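Local coordinates for cerato-platanin-like protein (Moniliophthora perniciosa, PDB 3SUK), which is a secreted fungal protein of the cerato-platanin family whose precise function is not established, at residues I67-Q72 / V106-I111; I78-I83 / Q94-E99. All blocks are in the same frame, centred on the assembly; numbering follows the deposited sequence. Where two conformers were deposited one is given.

Contact 1 (I67-Q72 / V106-I111); sequences ISFTFQ and VALGTI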
# COMPACT_ATOMS: atom_id res chain seq x y z
N ILE A 67 1.77 -1.27 -8.99
CA ILE A 67 3.06 -0.62 -8.72
C ILE A 67 4.14 -1.47 -9.38
O ILE A 67 4.19 -2.62 -9.19
CB ILE A 67 3.33 -0.49 -7.20
CG1 ILE A 67 2.21 0.32 -6.50
CG2 ILE A 67 4.66 0.23 -6.94
CD1 ILE A 67 2.30 0.34 -5.05
N SER A 68 4.99 -0.82 -10.15
CA SER A 68 6.05 -1.43 -10.95
C SER A 68 7.43 -0.86 -10.64
O SER A 68 7.58 0.29 -10.37
CB SER A 68 5.80 -1.19 -12.44
OG SER A 68 4.58 -1.75 -12.78
N PHE A 69 8.42 -1.73 -10.62
CA PHE A 69 9.83 -1.36 -10.39
C PHE A 69 10.73 -2.28 -11.18
O PHE A 69 10.58 -3.46 -11.12
CB PHE A 69 10.17 -1.43 -8.91
CG PHE A 69 11.53 -0.89 -8.54
CD1 PHE A 69 11.89 0.42 -8.75
CD2 PHE A 69 12.42 -1.71 -7.91
CE1 PHE A 69 13.14 0.87 -8.39
CE2 PHE A 69 13.64 -1.23 -7.53
CZ PHE A 69 13.99 0.04 -7.79
N THR A 70 11.73 -1.68 -11.83
CA THR A 70 12.74 -2.41 -12.58
C THR A 70 14.04 -2.44 -11.78
O THR A 70 14.53 -1.44 -11.41
CB THR A 70 12.98 -1.75 -13.95
OG1 THR A 70 11.74 -1.67 -14.65
CG2 THR A 70 13.99 -2.59 -14.73
N PHE A 71 14.48 -3.64 -11.46
CA PHE A 71 15.69 -3.86 -10.69
C PHE A 71 16.50 -5.07 -11.24
O PHE A 71 15.98 -6.10 -11.47
CB PHE A 71 15.32 -4.06 -9.21
CG PHE A 71 16.50 -4.20 -8.29
CD1 PHE A 71 17.31 -3.15 -7.99
CD2 PHE A 71 16.74 -5.39 -7.71
CE1 PHE A 71 18.37 -3.33 -7.09
CE2 PHE A 71 17.78 -5.57 -6.85
CZ PHE A 71 18.58 -4.52 -6.54
N GLN A 72 17.78 -4.86 -11.44
CA GLN A 72 18.64 -5.92 -11.98
C GLN A 72 18.07 -6.50 -13.30
O GLN A 72 18.11 -7.66 -13.49
CB GLN A 72 18.99 -7.03 -10.94
CG GLN A 72 19.90 -6.56 -9.75
CD GLN A 72 19.94 -7.51 -8.57
OE1 GLN A 72 19.26 -8.51 -8.51
NE2 GLN A 72 20.73 -7.15 -7.59
N VAL A 106 15.13 -3.62 2.45
CA VAL A 106 16.02 -3.01 3.44
C VAL A 106 17.29 -2.45 2.80
O VAL A 106 17.71 -1.39 3.10
CB VAL A 106 16.35 -4.01 4.56
CG1 VAL A 106 17.28 -3.36 5.54
CG2 VAL A 106 15.07 -4.46 5.28
N ALA A 107 17.82 -3.20 1.85
CA ALA A 107 19.05 -2.79 1.16
C ALA A 107 18.85 -1.48 0.37
O ALA A 107 19.73 -0.67 0.30
CB ALA A 107 19.52 -3.87 0.26
N LEU A 108 17.71 -1.35 -0.29
CA LEU A 108 17.37 -0.11 -0.99
C LEU A 108 16.86 1.09 -0.16
O LEU A 108 17.21 2.19 -0.34
CB LEU A 108 16.46 -0.44 -2.16
CG LEU A 108 17.18 -1.26 -3.21
CD1 LEU A 108 16.17 -1.81 -4.17
CD2 LEU A 108 18.24 -0.44 -3.95
N GLY A 109 15.99 0.78 0.76
CA GLY A 109 15.35 1.75 1.63
C GLY A 109 14.24 2.60 1.03
O GLY A 109 13.11 2.46 1.43
N THR A 110 14.59 3.45 0.08
CA THR A 110 13.67 4.29 -0.70
C THR A 110 13.93 4.15 -2.21
O THR A 110 15.05 4.24 -2.63
CB THR A 110 13.83 5.73 -0.26
OG1 THR A 110 13.61 5.81 1.13
CG2 THR A 110 12.81 6.61 -0.92
N ILE A 111 12.90 3.95 -2.99
CA ILE A 111 12.99 3.78 -4.43
C ILE A 111 11.96 4.65 -5.16
O ILE A 111 11.03 5.17 -4.57
CB ILE A 111 12.85 2.31 -4.84
CG1 ILE A 111 11.42 1.84 -4.54
CG2 ILE A 111 13.98 1.46 -4.24
CD1 ILE A 111 11.11 0.44 -4.95
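Two phenylalanines of strand 64-71 share one torsion: Phe69 and Phe71 each hold CG anti to the backbone N (chi1 -172° and -176°), and their rings reach the residues flanking a turn, Leu108 at the helix end and Ile111 in strand 110-118. Ile111 meets the first ring with its longer branch, CD1 standing 3.7 Å above the ring centroid of Phe69 and 5° off the normal, a CH-pi contact over the face. Its other branch is used too, CG2 lying 3.8 Å from Phe69 CZ, and the forked chain of isoleucine suits this double grip. Leu108 serves both rings with a single methyl: CD1 is 4.0 Å from Phe71 CE1, over the ring face but toward its rim, and 4.2 Å from Phe69 CE2, at an oblique angle. With an alanine at Phe69, the CD1 methyls of Ile111 and Leu108 would probably lose this aromatic partner, opening a gap beside the strand. Gly109 centres a classic gamma turn, closed by the hydrogen bond from Thr110 N to Leu108 O (2.9 Å), whose positive phi residues with a side chain adopt less readily. Leu100 and Thr101 also touch Phe69. The result is apolar packing within the double-psi beta-barrel fold of the cerato-platanins.

Contact 2 (I78-I83 / Q94-E99); sequences INLVAI and QAAMDE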
# COMPACT_ATOMS: atom_id res chain seq x y z
N ILE A 78 3.23 -5.42 -8.52
CA ILE A 78 2.24 -5.91 -7.57
C ILE A 78 1.04 -4.99 -7.58
O ILE A 78 1.13 -3.86 -7.97
CB ILE A 78 2.80 -6.01 -6.12
CG1 ILE A 78 3.20 -4.61 -5.61
CG2 ILE A 78 3.94 -6.98 -6.04
CD1 ILE A 78 3.56 -4.57 -4.12
N ASN A 79 -0.07 -5.55 -7.16
CA ASN A 79 -1.26 -4.80 -6.86
C ASN A 79 -1.41 -4.60 -5.35
O ASN A 79 -1.24 -5.48 -4.58
CB ASN A 79 -2.49 -5.52 -7.42
CG ASN A 79 -2.43 -5.72 -8.94
OD1 ASN A 79 -1.87 -4.96 -9.66
ND2 ASN A 79 -2.96 -6.81 -9.37
N LEU A 80 -1.69 -3.36 -4.98
CA LEU A 80 -1.59 -2.93 -3.61
C LEU A 80 -2.76 -2.04 -3.22
O LEU A 80 -3.16 -1.22 -3.97
CB LEU A 80 -0.26 -2.17 -3.42
CG LEU A 80 -0.02 -1.68 -1.98
CD1 LEU A 80 1.42 -1.97 -1.53
CD2 LEU A 80 -0.28 -0.15 -1.87
N VAL A 81 -3.26 -2.21 -2.00
CA VAL A 81 -4.35 -1.37 -1.50
C VAL A 81 -3.81 -0.32 -0.56
O VAL A 81 -3.14 -0.62 0.35
CB VAL A 81 -5.45 -2.22 -0.75
CG1 VAL A 81 -6.56 -1.31 -0.15
CG2 VAL A 81 -6.07 -3.25 -1.75
N ALA A 82 -4.22 0.90 -0.81
CA ALA A 82 -3.88 2.01 0.07
C ALA A 82 -4.92 2.19 1.16
O ALA A 82 -6.05 2.29 0.89
CB ALA A 82 -3.67 3.28 -0.77
N ILE A 83 -4.44 2.18 2.39
CA ILE A 83 -5.29 2.25 3.58
C ILE A 83 -4.98 3.37 4.59
O ILE A 83 -5.54 3.40 5.64
CB ILE A 83 -5.24 0.89 4.32
CG1 ILE A 83 -3.86 0.62 4.95
CG2 ILE A 83 -5.64 -0.25 3.35
CD1 ILE A 83 -3.81 -0.54 5.91
N GLN A 94 7.05 -4.01 4.44
CA GLN A 94 8.34 -4.42 3.96
C GLN A 94 8.15 -5.62 3.01
O GLN A 94 8.80 -5.71 2.00
CB GLN A 94 9.25 -4.82 5.13
CG GLN A 94 10.67 -5.14 4.66
CD GLN A 94 11.51 -5.74 5.77
OE1 GLN A 94 11.49 -5.27 6.87
NE2 GLN A 94 12.28 -6.77 5.44
N ALA A 95 7.26 -6.52 3.34
CA ALA A 95 7.11 -7.71 2.53
C ALA A 95 6.73 -7.35 1.08
O ALA A 95 7.23 -7.97 0.14
CB ALA A 95 6.10 -8.62 3.14
N ALA A 96 5.89 -6.35 0.93
CA ALA A 96 5.52 -5.85 -0.36
C ALA A 96 6.68 -5.23 -1.12
O ALA A 96 6.82 -5.48 -2.27
CB ALA A 96 4.39 -4.86 -0.26
N MET A 97 7.47 -4.41 -0.46
CA MET A 97 8.65 -3.83 -1.07
C MET A 97 9.65 -4.93 -1.41
O MET A 97 10.30 -4.85 -2.41
CB MET A 97 9.28 -2.75 -0.20
CG MET A 97 10.36 -2.01 -0.91
SD MET A 97 10.98 -0.62 0.07
CE MET A 97 12.20 0.09 -1.02
N ASP A 98 9.75 -5.95 -0.57
CA ASP A 98 10.64 -7.04 -0.91
C ASP A 98 10.19 -7.77 -2.18
O ASP A 98 11.00 -8.11 -2.99
CB ASP A 98 10.81 -7.99 0.27
CG ASP A 98 11.88 -7.54 1.25
OD1 ASP A 98 12.91 -7.06 0.83
OD2 ASP A 98 11.65 -7.70 2.47
N GLU A 99 8.91 -7.98 -2.34
CA GLU A 99 8.40 -8.63 -3.54
C GLU A 99 8.67 -7.77 -4.79
O GLU A 99 9.05 -8.26 -5.82
CB GLU A 99 6.92 -8.94 -3.38
CG GLU A 99 6.64 -10.08 -2.43
CD GLU A 99 5.16 -10.24 -2.20
OE1 GLU A 99 4.47 -10.50 -3.19
OE2 GLU A 99 4.72 -10.18 -1.03
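This is a buried strand-to-helix packing contact near the centre of the chain, where strand 74-83 lies against the first helical turns of helix 94-101. Over the two segments the axes run nearly antiparallel, at 159°, with a closest approach of 9.9 Å. Ile78 and Ala96 make the closest contacts. The CD1 methyl of Ile78 reaches the helix surface, 4.0 Å from Ala96 CB and 3.9 Å from Ala96 O, so that it rests against both the side chain and the backbone of the same residue. It gets there because CG1 lies between the backbone N and the carbonyl carbon (chi1 62°), with the chain then extended to CD1. Leu80, two residues further along the same side of the strand, brings its CD1 to 4.3 Å from Ala96 CB. One small methyl thus receives two branched side chains, and alanine suits this place: its single methyl fits the close approach of Ile78 and Leu80.

At the border of the contact Ile78 CG2 meets Glu99 CB at 4.4 Å. Here the acid lends its aliphatic root to the packing, while its carboxylate bonds through OE1 to His46 NE2. On another side of the helix the CB of Met97 points away from the strand, and its side chain touches Leu6, Phe8 and Val92. The helix also carries its own polar link: Gln94 NE2 gives a hydrogen bond to Asp98 OD2 (3.2 Å, 164° at the hydrogen), nearly in the amide plane and onto the syn lone pair, joining residues one turn apart. Asp13 receives the backbone N-H groups of Gln94 and Ala95 at the helix start. Such helix-on-sheet packing, with aliphatic strand residues set against a helix alanine, belongs here to the core of the double-psi beta-barrel fold of this family.

After strands 4-8 and 47-50 the chain forms strand 64-71, which supplies the first half of contact 1, and returns in strand 74-83, which supplies the first half of contact 2. Helix 94-101 then closes the shorter loop, with ten residues between segments 78-83 and 94-99. Helix 105-108 and the start of strand 110-118 close the longer one, so contact 2 is nested inside contact 1. The strand halves are neighbours in one sheet, joined by a probable hydrogen bond from Ile67 N to Ile78 O (2.9 Å). Met97 CE packs on Gly109 O and Ile111 CG2, joining the second halves. Together they tie both helices and the start of strand 110-118 to strands 64-71 and 74-83.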